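Catalase-3 (Neurospora crassa, PDB 4AJ9) catalyses the breakdown of hydrogen peroxide into oxygen and water at a heme iron, which probably protects the cell from peroxide damage. Local coordinates at residues F126-G131 with H332-V337; F144-I149 with D292-L297; V226-K231 with W271-Q276; D258-I263 with N313-N318. All coordinates share one frame; numbering follows the deposited sequence.

Contact 1. Residues F126-G131 with H332-V337; sequences FYTDEG and HIVRGV
Thr128 comes first across the contact, its OG1 4.3 Å from CG1 of Val334, but its hydroxyl is already engaged within its own turn. OG1 takes the backbone N-H of Glu130, an ST turn, and gives its proton to an in-plane lone pair of Gly131 O at 2.6 Å. Both bonds brace the tight hairpin joining strand 121-128 to strand 131-138.

Glu130, at the tip of that hairpin, does most of the touching from the hairpin side. Its backbone O lies 3.5 Å from Val334 CG1, the methyl set anti to the carbonyl carbon (chi1 -62°), while OE1 comes 4.1 Å from CB of Arg335. Two waters span the gap: one donates to Glu130 OE1 and to Arg335 O, the other donates to Glu130 O and accepts from Arg335 N. Gly131 finishes the walk with its O 3.8 Å from the same Val334 methyl; at its backbone angles, a CB would jam against the preceding carbonyl oxygen.

Val334 also opens a type II turn ending at Val337. Despite their opposite charges, Glu130 OE1 and Arg335 NE are 5.3 Å apart; the carboxylate pairs through OE2 with Arg416 and the guanidinium with Glu219. The chemistry is therefore one methyl against two carbonyls plus two water bridges, one from backbone to backbone and one from carboxylate to backbone O, with no direct hydrogen bond between the segments and the charges balanced by residues beyond it.

Contact 2. Residues F144-I149 with D292-L297; sequences FIQDAI and DPTKFL
Gln146 and Thr294 make the dense end of this contact, their side chains crossing at about a right angle beside the polar cluster round Asp292. Beyond CG the glutamine runs on extended (chi2 179°), which carries NE2 to the carboxylate of Asp292; the bond to OD1 is weak at 3.2 Å, and the amide's stronger partner is Phe438 O.

That carboxylate organises the type I beta turn from Asp292 to Lys295. Asp292 OD1 receives Thr294 N at 2.8 Å, an Asx turn, and Thr294 OG1 at 2.6 Å, both from the same face of its plane. OD2 forms a salt bridge with Lys295 NZ at 2.8 Å, met from above the carboxylate plane. The lysine folds back to get there, bent at chi2 and chi4, and also holds Thr294 OG1 and Asp440 O. Such a buried acid, with several donors around it, is probably kept ionised.

The other side is looser and has no hydrogen bond across it. Pro293 CG rests 3.6 Å from Ile145 O, a buried carbonyl with no hydrogen-bond partner in the model, and past Gln146 the chain parts company with the turn: Ala148 goes on to touch the heme, and Asp147 binds Lys33 of the third subunit.

Ile145 and Pro293 together pack on Leu344 of helix 343-360, while Thr294 O accepts from His188 of helix 187-193 and Lys295 leans on Gln444 of helix 443-450.

Contact 3. Residues V226-K231 with W271-Q276; sequences VKWHWK and WELAVQ
Trp230 and Leu273 meet face to methyl on neighbouring antiparallel strands of the catalase beta-barrel. Leu273 CD1 stands 3.8 Å from the centroid of the Trp230 six-membered ring and almost exactly on its normal, a CH-pi contact, while Leu273 CB reaches Trp230 CZ3. At the next non-hydrogen-bonded pair, Trp228 CE3 packs on Val275 CG1 at 3.5 Å, the two side chains lying side by side and pointing the same way. Val275 CG1 is also tight against Val226 CG2, again at 3.5 Å.

The backbone sets this spacing. Lys227 with Gln276, His229 with Ala274 and Lys231 with Glu272 are hydrogen-bonded pairs, each closed by two N-H···O bonds; Trp228 with Val275 and Trp230 with Leu273 are the non-hydrogen-bonded pairs between them. The strands run at 157° to each other, and their alternation sends Trp228, Trp230, Leu273 and Val275 to one face, and Lys227, His229, Lys231, Glu272, Ala274 and Gln276 to the other.

Further out, Trp230 stacks on Phe122 of strand 121-128, which is not its neighbour in the sheet, consistent with this face looking into the barrel. On the polar face Lys231 pairs with Asp207, and Lys227 gives NZ to Ile211 O and Thr213 OG1. Gln276 is held by NE2, which binds Ala302 O and Leu297 O; this sets the amide's orientation and turns OE1 to His229. His229 NE2 donates to Gln276 OE1 at 2.8 Å, coming from 41° above the amide's carbonyl plane, with the imidazole and amide planes nearly perpendicular, 82° apart.

Contact 4. Residues D258-I263 with N313-N318; sequences DLWDAI and NRNPMN
Asn315 ND2 is the polar atom gripped here: it donates to the backbone O of Trp260 at 3.1 Å, in the carbonyl plane and on a lone pair, with a nearly straight N-H, and it also binds Glu264 OE2. Those two bonds hold the amide flat on the indole of Trp260. The planes are only 2° apart, and ND2 rides 3.4 Å above the ring system, over its centre. Asn315 CB adds a CH-pi contact, 3.6 Å from the centroid of the six-membered ring. Trp260 has CG anti to its backbone N (chi1 -171°), which brings the face of the indole against the amide.

The arrangement joins helix 254-264 to the end of barrel strand 305-314, where Asn313 and Arg314 form a classic beta bulge facing His72 of strand 68-77. Beyond it Pro316 packs on the six-membered ring, its CD 3.7 Å from Trp260 CZ3, and Asn318 N-caps helix 319-324. Asn164 of the third subunit also packs against Trp260.

One turn further along the helix, Ile263 sets CG2 3.5 Å from Asn313 C and CD1 3.6 Å from Asn315 OD1. A water donates to both Ile263 O and Asn313 O.

Contacts 1, 3 and 4 all reach the same antiparallel sheet. Contact 3 is its interior, two strands zipped by backbone bonds and aromatic packing, with no bridging water between them and no other subunit touching it. Contacts 1 and 4 both use bridging water: contact 1 sits at a hairpin end, still buried, while contact 4, only partly buried, leans a helix on a strand end, near two other subunits. Phe126 CZ and Trp230 CZ2 meet at 3.6 Å, joining contacts 1 and 3. Contact 2 pairs two loops instead and relies on a buried carboxylate; Leu297 connects it to contact 3. Contacts 2 and 4 lie on opposite sides of the chain's centre, about 33 Å between centres, yet both touch the third subunit.

Contact 1. Residues F126-G131 with H332-V337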
# COMPACT_ATOMS: atom_id res chain seq x y z
N PHE C 126 -5.17 -23.15 15.84
CA PHE C 126 -5.53 -24.53 15.54
C PHE C 126 -6.04 -24.53 14.12
O PHE C 126 -7.00 -23.83 13.81
CB PHE C 126 -6.65 -25.02 16.46
CG PHE C 126 -6.33 -24.98 17.92
CD1 PHE C 126 -6.57 -23.84 18.67
CD2 PHE C 126 -5.83 -26.11 18.57
CE1 PHE C 126 -6.29 -23.81 20.03
CE2 PHE C 126 -5.56 -26.09 19.94
CZ PHE C 126 -5.79 -24.94 20.67
N TYR C 127 -5.40 -25.30 13.25
CA TYR C 127 -5.86 -25.41 11.88
C TYR C 127 -6.87 -26.57 11.82
O TYR C 127 -6.52 -27.69 11.40
CB TYR C 127 -4.67 -25.68 10.95
CG TYR C 127 -3.64 -24.57 10.86
CD1 TYR C 127 -2.58 -24.48 11.79
CD2 TYR C 127 -3.68 -23.63 9.84
CE1 TYR C 127 -1.62 -23.48 11.69
CE2 TYR C 127 -2.73 -22.63 9.73
CZ TYR C 127 -1.70 -22.56 10.66
OH TYR C 127 -0.77 -21.55 10.54
N THR C 128 -8.11 -26.33 12.27
CA THR C 128 -9.10 -27.40 12.42
C THR C 128 -9.77 -27.73 11.10
O THR C 128 -9.66 -26.97 10.13
CB THR C 128 -10.21 -27.05 13.43
OG1 THR C 128 -11.25 -26.28 12.78
CG2 THR C 128 -9.64 -26.26 14.60
N ASP C 129 -10.47 -28.85 11.06
CA ASP C 129 -11.16 -29.23 9.83
C ASP C 129 -12.45 -28.44 9.66
O ASP C 129 -13.18 -28.64 8.70
CB ASP C 129 -11.40 -30.74 9.77
CG ASP C 129 -12.01 -31.29 11.05
OD1 ASP C 129 -12.72 -30.52 11.73
OD2 ASP C 129 -11.77 -32.48 11.37
N GLU C 130 -12.71 -27.51 10.58
CA GLU C 130 -13.84 -26.57 10.44
C GLU C 130 -13.36 -25.12 10.53
O GLU C 130 -14.06 -24.24 11.05
CB GLU C 130 -14.96 -26.88 11.45
CG GLU C 130 -15.58 -28.26 11.19
CD GLU C 130 -16.78 -28.60 12.07
OE1 GLU C 130 -17.10 -27.86 13.02
OE2 GLU C 130 -17.42 -29.63 11.78
N GLY C 131 -12.16 -24.88 10.01
CA GLY C 131 -11.62 -23.53 9.89
C GLY C 131 -10.56 -23.25 10.93
O GLY C 131 -10.36 -24.03 11.85
N HIS C 332 -11.05 -15.21 14.69
CA HIS C 332 -10.94 -16.53 14.07
C HIS C 332 -11.63 -17.52 14.99
O HIS C 332 -11.00 -18.14 15.85
CB HIS C 332 -9.47 -16.90 13.88
CG HIS C 332 -8.85 -16.30 12.67
ND1 HIS C 332 -7.48 -16.28 12.47
CD2 HIS C 332 -9.40 -15.72 11.57
CE1 HIS C 332 -7.22 -15.70 11.31
NE2 HIS C 332 -8.36 -15.36 10.74
N ILE C 333 -12.94 -17.65 14.82
CA ILE C 333 -13.74 -18.51 15.70
C ILE C 333 -14.40 -19.61 14.89
O ILE C 333 -14.52 -19.49 13.68
CB ILE C 333 -14.79 -17.67 16.49
CG1 ILE C 333 -15.38 -18.47 17.66
CG2 ILE C 333 -15.89 -17.13 15.56
CD1 ILE C 333 -16.09 -17.57 18.68
N VAL C 334 -14.79 -20.69 15.56
CA VAL C 334 -15.37 -21.85 14.88
C VAL C 334 -16.66 -22.30 15.58
O VAL C 334 -16.88 -21.98 16.75
CB VAL C 334 -14.38 -23.04 14.82
CG1 VAL C 334 -13.12 -22.66 14.03
CG2 VAL C 334 -14.01 -23.48 16.24
N ARG C 335 -17.50 -23.03 14.86
CA ARG C 335 -18.69 -23.65 15.45
C ARG C 335 -18.32 -24.35 16.75
O ARG C 335 -17.36 -25.13 16.78
CB ARG C 335 -19.28 -24.68 14.49
CG ARG C 335 -20.55 -25.35 15.00
CD ARG C 335 -21.05 -26.39 13.99
NE ARG C 335 -22.16 -27.19 14.51
CZ ARG C 335 -23.44 -26.98 14.21
NH1 ARG C 335 -23.78 -25.99 13.40
NH2 ARG C 335 -24.38 -27.76 14.73
N GLY C 336 -19.08 -24.10 17.81
CA GLY C 336 -18.79 -24.68 19.11
C GLY C 336 -18.21 -23.69 20.11
O GLY C 336 -18.11 -23.98 21.29
N VAL C 337 -17.82 -22.51 19.62
CA VAL C 337 -17.26 -21.48 20.48
C VAL C 337 -17.99 -20.18 20.16
O VAL C 337 -18.40 -19.97 19.02
CB VAL C 337 -15.75 -21.30 20.21
CG1 VAL C 337 -15.14 -20.26 21.15
CG2 VAL C 337 -15.01 -22.63 20.34
O HOH W 1 -15.68 -26.52 15.02
O HOH W 2 -16.68 -23.78 12.08

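Contact 2. Residues F144-I149 with D292-L297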
# COMPACT_ATOMS: atom_id res chain seq x y z
N PHE C 144 -4.80 -5.00 31.28
CA PHE C 144 -4.72 -3.69 31.94
C PHE C 144 -6.02 -2.90 31.98
O PHE C 144 -6.24 -2.10 32.90
CB PHE C 144 -3.70 -2.78 31.24
CG PHE C 144 -2.27 -3.25 31.34
CD1 PHE C 144 -1.51 -3.00 32.47
CD2 PHE C 144 -1.68 -3.91 30.27
CE1 PHE C 144 -0.18 -3.41 32.54
CE2 PHE C 144 -0.35 -4.32 30.34
CZ PHE C 144 0.39 -4.07 31.47
N ILE C 145 -6.85 -3.07 30.97
CA ILE C 145 -7.98 -2.17 30.79
C ILE C 145 -9.23 -2.96 30.52
O ILE C 145 -9.16 -4.12 30.15
CB ILE C 145 -7.74 -1.19 29.62
CG1 ILE C 145 -7.38 -1.98 28.36
CG2 ILE C 145 -6.61 -0.20 29.98
CD1 ILE C 145 -7.33 -1.17 27.11
N GLN C 146 -10.38 -2.32 30.71
CA GLN C 146 -11.67 -3.01 30.72
C GLN C 146 -12.50 -2.73 29.47
O GLN C 146 -13.56 -3.30 29.29
CB GLN C 146 -12.47 -2.61 31.97
CG GLN C 146 -11.73 -2.87 33.27
CD GLN C 146 -12.53 -2.45 34.49
OE1 GLN C 146 -12.94 -1.30 34.61
NE2 GLN C 146 -12.75 -3.40 35.41
N ASP C 147 -12.01 -1.84 28.62
CA ASP C 147 -12.75 -1.50 27.41
C ASP C 147 -11.74 -1.29 26.27
O ASP C 147 -10.79 -0.54 26.42
CB ASP C 147 -13.60 -0.25 27.66
CG ASP C 147 -14.57 0.05 26.52
OD1 ASP C 147 -14.17 -0.02 25.33
OD2 ASP C 147 -15.74 0.37 26.83
N ALA C 148 -11.97 -1.96 25.15
CA ALA C 148 -11.05 -1.93 24.02
C ALA C 148 -10.74 -0.53 23.50
O ALA C 148 -9.70 -0.31 22.90
CB ALA C 148 -11.62 -2.78 22.89
N ILE C 149 -11.66 0.41 23.71
CA ILE C 149 -11.49 1.75 23.18
C ILE C 149 -10.31 2.46 23.84
O ILE C 149 -9.81 3.45 23.32
CB ILE C 149 -12.79 2.59 23.34
CG1 ILE C 149 -12.76 3.83 22.44
CG2 ILE C 149 -13.01 2.98 24.81
CD1 ILE C 149 -14.14 4.48 22.22
N ASP C 292 -15.34 -9.12 32.97
CA ASP C 292 -14.29 -8.17 33.32
C ASP C 292 -12.91 -8.82 33.15
O ASP C 292 -12.51 -9.67 33.95
CB ASP C 292 -14.47 -7.71 34.77
CG ASP C 292 -13.46 -6.66 35.20
OD1 ASP C 292 -12.43 -6.45 34.51
OD2 ASP C 292 -13.68 -6.03 36.27
N PRO C 293 -12.16 -8.38 32.13
CA PRO C 293 -10.86 -8.97 31.79
C PRO C 293 -9.74 -8.58 32.75
O PRO C 293 -8.59 -9.03 32.57
CB PRO C 293 -10.58 -8.40 30.39
CG PRO C 293 -11.22 -7.05 30.43
CD PRO C 293 -12.48 -7.22 31.28
N THR C 294 -10.04 -7.74 33.73
CA THR C 294 -9.04 -7.38 34.73
C THR C 294 -9.10 -8.33 35.92
O THR C 294 -8.40 -8.12 36.90
CB THR C 294 -9.21 -5.91 35.24
OG1 THR C 294 -10.43 -5.79 35.97
CG2 THR C 294 -9.22 -4.91 34.06
N LYS C 295 -9.93 -9.36 35.82
CA LYS C 295 -10.11 -10.31 36.91
C LYS C 295 -9.85 -11.73 36.40
O LYS C 295 -10.14 -12.04 35.25
CB LYS C 295 -11.54 -10.25 37.44
CG LYS C 295 -12.07 -8.86 37.79
CD LYS C 295 -11.60 -8.41 39.16
CE LYS C 295 -12.27 -7.09 39.56
NZ LYS C 295 -12.07 -6.02 38.54
N PHE C 296 -9.26 -12.57 37.25
CA PHE C 296 -9.21 -14.01 36.98
C PHE C 296 -10.09 -14.78 37.97
O PHE C 296 -10.47 -14.26 39.00
CB PHE C 296 -7.77 -14.56 36.95
CG PHE C 296 -7.05 -14.52 38.28
CD1 PHE C 296 -7.20 -15.56 39.20
CD2 PHE C 296 -6.21 -13.46 38.61
CE1 PHE C 296 -6.54 -15.53 40.41
CE2 PHE C 296 -5.56 -13.42 39.82
CZ PHE C 296 -5.72 -14.46 40.73
N LEU C 297 -10.42 -16.02 37.62
CA LEU C 297 -11.26 -16.85 38.48
C LEU C 297 -10.39 -17.77 39.34
O LEU C 297 -9.75 -18.68 38.82
CB LEU C 297 -12.22 -17.68 37.63
CG LEU C 297 -13.22 -18.58 38.36
CD1 LEU C 297 -14.15 -17.75 39.22
CD2 LEU C 297 -14.02 -19.40 37.36

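Contact 3. Residues V226-K231 with W271-Q276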
# COMPACT_ATOMS: atom_id res chain seq x y z
N VAL C 226 -16.36 -20.03 29.67
CA VAL C 226 -15.09 -20.74 29.73
C VAL C 226 -13.88 -19.79 29.83
O VAL C 226 -13.87 -18.73 29.21
CB VAL C 226 -14.91 -21.69 28.52
CG1 VAL C 226 -14.79 -20.92 27.21
CG2 VAL C 226 -13.69 -22.57 28.71
N LYS C 227 -12.88 -20.20 30.61
CA LYS C 227 -11.55 -19.58 30.59
C LYS C 227 -10.56 -20.58 29.99
O LYS C 227 -10.53 -21.75 30.41
CB LYS C 227 -11.08 -19.18 32.00
CG LYS C 227 -11.92 -18.11 32.69
CD LYS C 227 -11.76 -16.74 32.04
CE LYS C 227 -12.13 -15.61 33.00
NZ LYS C 227 -12.20 -14.28 32.34
N TRP C 228 -9.76 -20.14 29.03
CA TRP C 228 -8.72 -20.99 28.45
C TRP C 228 -7.42 -20.86 29.22
O TRP C 228 -6.98 -19.74 29.53
CB TRP C 228 -8.42 -20.60 26.99
CG TRP C 228 -9.54 -20.74 26.02
CD1 TRP C 228 -10.22 -19.73 25.40
CD2 TRP C 228 -10.10 -21.97 25.52
NE1 TRP C 228 -11.17 -20.25 24.55
CE2 TRP C 228 -11.11 -21.62 24.60
CE3 TRP C 228 -9.83 -23.32 25.75
CZ2 TRP C 228 -11.87 -22.58 23.93
CZ3 TRP C 228 -10.58 -24.27 25.07
CH2 TRP C 228 -11.59 -23.89 24.18
N HIS C 229 -6.80 -22.00 29.50
CA HIS C 229 -5.51 -22.03 30.19
C HIS C 229 -4.56 -22.96 29.45
O HIS C 229 -4.95 -24.04 29.01
CB HIS C 229 -5.65 -22.57 31.62
CG HIS C 229 -6.50 -21.73 32.51
ND1 HIS C 229 -6.00 -21.10 33.63
CD2 HIS C 229 -7.82 -21.44 32.48
CE1 HIS C 229 -6.98 -20.46 34.25
NE2 HIS C 229 -8.09 -20.64 33.56
N TRP C 230 -3.30 -22.53 29.31
CA TRP C 230 -2.25 -23.43 28.86
C TRP C 230 -1.32 -23.66 30.04
O TRP C 230 -0.81 -22.70 30.61
CB TRP C 230 -1.43 -22.83 27.71
CG TRP C 230 -2.12 -22.70 26.38
CD1 TRP C 230 -2.51 -21.55 25.76
CD2 TRP C 230 -2.43 -23.77 25.47
NE1 TRP C 230 -3.07 -21.84 24.53
CE2 TRP C 230 -3.03 -23.20 24.34
CE3 TRP C 230 -2.27 -25.16 25.52
CZ2 TRP C 230 -3.48 -23.96 23.26
CZ3 TRP C 230 -2.70 -25.91 24.45
CH2 TRP C 230 -3.30 -25.31 23.33
N LYS C 231 -1.10 -24.91 30.40
CA LYS C 231 -0.26 -25.26 31.54
C LYS C 231 1.04 -25.85 31.03
O LYS C 231 1.05 -26.89 30.37
CB LYS C 231 -0.99 -26.26 32.45
CG LYS C 231 -2.30 -25.74 33.04
CD LYS C 231 -2.08 -24.52 33.92
CE LYS C 231 -1.40 -24.88 35.22
NZ LYS C 231 -1.04 -23.66 36.02
N TRP C 271 2.31 -28.14 26.35
CA TRP C 271 1.41 -27.47 27.28
C TRP C 271 0.10 -28.23 27.25
O TRP C 271 -0.37 -28.64 26.18
CB TRP C 271 1.10 -26.04 26.83
CG TRP C 271 2.24 -25.07 26.92
CD1 TRP C 271 2.45 -24.15 27.90
CD2 TRP C 271 3.29 -24.90 25.97
NE1 TRP C 271 3.57 -23.41 27.62
CE2 TRP C 271 4.12 -23.86 26.45
CE3 TRP C 271 3.63 -25.54 24.77
CZ2 TRP C 271 5.26 -23.44 25.77
CZ3 TRP C 271 4.76 -25.12 24.09
CH2 TRP C 271 5.56 -24.08 24.59
N GLU C 272 -0.51 -28.41 28.42
CA GLU C 272 -1.85 -28.97 28.42
C GLU C 272 -2.86 -27.85 28.25
O GLU C 272 -2.69 -26.76 28.81
CB GLU C 272 -2.11 -29.80 29.69
CG GLU C 272 -1.56 -31.23 29.57
CD GLU C 272 -1.57 -32.00 30.87
OE1 GLU C 272 -1.78 -31.39 31.93
OE2 GLU C 272 -1.36 -33.24 30.81
N LEU C 273 -3.87 -28.09 27.42
CA LEU C 273 -4.99 -27.16 27.31
C LEU C 273 -5.99 -27.50 28.41
O LEU C 273 -6.45 -28.63 28.49
CB LEU C 273 -5.69 -27.32 25.96
CG LEU C 273 -6.86 -26.35 25.73
CD1 LEU C 273 -6.40 -24.90 25.86
CD2 LEU C 273 -7.50 -26.59 24.37
N ALA C 274 -6.31 -26.52 29.25
CA ALA C 274 -7.27 -26.74 30.32
C ALA C 274 -8.29 -25.62 30.30
O ALA C 274 -8.01 -24.53 29.77
CB ALA C 274 -6.56 -26.80 31.66
N VAL C 275 -9.46 -25.88 30.86
CA VAL C 275 -10.52 -24.87 30.92
C VAL C 275 -11.12 -24.78 32.31
O VAL C 275 -11.16 -25.75 33.07
CB VAL C 275 -11.68 -25.20 29.95
CG1 VAL C 275 -11.24 -25.01 28.49
CG2 VAL C 275 -12.20 -26.61 30.20
N GLN C 276 -11.58 -23.59 32.65
CA GLN C 276 -12.50 -23.45 33.76
C GLN C 276 -13.87 -23.31 33.11
O GLN C 276 -14.00 -22.62 32.11
CB GLN C 276 -12.17 -22.21 34.59
CG GLN C 276 -10.85 -22.35 35.35
CD GLN C 276 -10.48 -21.08 36.10
OE1 GLN C 276 -10.06 -20.09 35.49
NE2 GLN C 276 -10.63 -21.11 37.42

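Contact 4. Residues D258-I263 with N313-N318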
# COMPACT_ATOMS: atom_id res chain seq x y z
N ASP C 258 16.27 -20.23 22.56
CA ASP C 258 15.90 -21.32 23.47
C ASP C 258 14.84 -22.23 22.83
O ASP C 258 14.95 -23.46 22.85
CB ASP C 258 15.42 -20.76 24.82
CG ASP C 258 14.69 -21.80 25.66
OD1 ASP C 258 13.54 -22.14 25.32
OD2 ASP C 258 15.27 -22.26 26.66
N LEU C 259 13.81 -21.63 22.25
CA LEU C 259 12.74 -22.39 21.62
C LEU C 259 13.25 -23.17 20.41
O LEU C 259 12.94 -24.36 20.23
CB LEU C 259 11.62 -21.44 21.18
CG LEU C 259 10.44 -22.05 20.45
CD1 LEU C 259 9.75 -23.07 21.33
CD2 LEU C 259 9.47 -20.96 20.01
N TRP C 260 14.03 -22.49 19.57
CA TRP C 260 14.60 -23.12 18.39
C TRP C 260 15.43 -24.32 18.80
O TRP C 260 15.33 -25.38 18.18
CB TRP C 260 15.50 -22.13 17.63
CG TRP C 260 15.94 -22.64 16.29
CD1 TRP C 260 17.04 -23.41 16.01
CD2 TRP C 260 15.29 -22.42 15.03
NE1 TRP C 260 17.11 -23.68 14.65
CE2 TRP C 260 16.04 -23.08 14.04
CE3 TRP C 260 14.14 -21.72 14.65
CZ2 TRP C 260 15.68 -23.06 12.68
CZ3 TRP C 260 13.79 -21.70 13.30
CH2 TRP C 260 14.55 -22.37 12.34
N ASP C 261 16.25 -24.15 19.83
CA ASP C 261 17.19 -25.19 20.25
C ASP C 261 16.46 -26.40 20.83
O ASP C 261 16.82 -27.55 20.56
CB ASP C 261 18.20 -24.67 21.30
CG ASP C 261 19.29 -23.80 20.70
OD1 ASP C 261 19.46 -23.78 19.46
OD2 ASP C 261 20.00 -23.15 21.49
N ALA C 262 15.45 -26.13 21.65
CA ALA C 262 14.68 -27.19 22.28
C ALA C 262 14.06 -28.06 21.20
O ALA C 262 14.10 -29.28 21.27
CB ALA C 262 13.60 -26.60 23.20
N ILE C 263 13.51 -27.41 20.17
CA ILE C 263 12.87 -28.14 19.09
C ILE C 263 13.87 -28.91 18.22
O ILE C 263 13.63 -30.06 17.85
CB ILE C 263 11.98 -27.21 18.23
CG1 ILE C 263 10.79 -26.74 19.07
CG2 ILE C 263 11.53 -27.91 16.95
CD1 ILE C 263 9.92 -25.67 18.41
N ASN C 313 6.88 -29.10 17.78
CA ASN C 313 8.01 -29.94 17.39
C ASN C 313 8.63 -29.64 16.02
O ASN C 313 9.48 -30.39 15.55
CB ASN C 313 7.63 -31.42 17.49
CG ASN C 313 6.39 -31.75 16.69
OD1 ASN C 313 5.96 -30.97 15.84
ND2 ASN C 313 5.80 -32.91 16.97
N ARG C 314 8.19 -28.56 15.38
CA ARG C 314 8.78 -28.19 14.08
C ARG C 314 9.11 -26.71 14.01
O ARG C 314 8.22 -25.87 14.15
CB ARG C 314 7.85 -28.57 12.92
CG ARG C 314 7.63 -30.06 12.69
CD ARG C 314 8.86 -30.75 12.12
NE ARG C 314 8.56 -32.09 11.63
CZ ARG C 314 8.62 -33.20 12.37
NH1 ARG C 314 8.97 -33.14 13.65
NH2 ARG C 314 8.32 -34.37 11.83
N ASN C 315 10.39 -26.39 13.80
CA ASN C 315 10.80 -25.01 13.56
C ASN C 315 10.35 -24.56 12.18
O ASN C 315 10.17 -25.39 11.30
CB ASN C 315 12.33 -24.87 13.69
CG ASN C 315 12.78 -24.86 15.14
OD1 ASN C 315 12.14 -24.25 15.99
ND2 ASN C 315 13.88 -25.56 15.43
N PRO C 316 10.17 -23.25 11.98
CA PRO C 316 9.89 -22.76 10.62
C PRO C 316 11.09 -22.93 9.69
O PRO C 316 12.24 -23.03 10.15
CB PRO C 316 9.62 -21.27 10.84
CG PRO C 316 10.27 -20.95 12.14
CD PRO C 316 10.09 -22.17 12.98
N MET C 317 10.81 -22.95 8.39
CA MET C 317 11.86 -23.02 7.38
C MET C 317 12.31 -21.61 6.99
O MET C 317 13.50 -21.33 6.88
CB MET C 317 11.37 -23.79 6.15
CG MET C 317 12.40 -23.88 5.02
SD MET C 317 11.81 -24.88 3.62
CE MET C 317 12.04 -26.53 4.30
N ASN C 318 11.34 -20.72 6.77
CA ASN C 318 11.61 -19.30 6.58
C ASN C 318 10.84 -18.47 7.61
O ASN C 318 9.60 -18.45 7.60
CB ASN C 318 11.25 -18.86 5.15
CG ASN C 318 11.66 -17.42 4.85
OD1 ASN C 318 10.86 -16.50 4.98
ND2 ASN C 318 12.91 -17.23 4.44
O HOH W 3 11.22 -31.50 17.69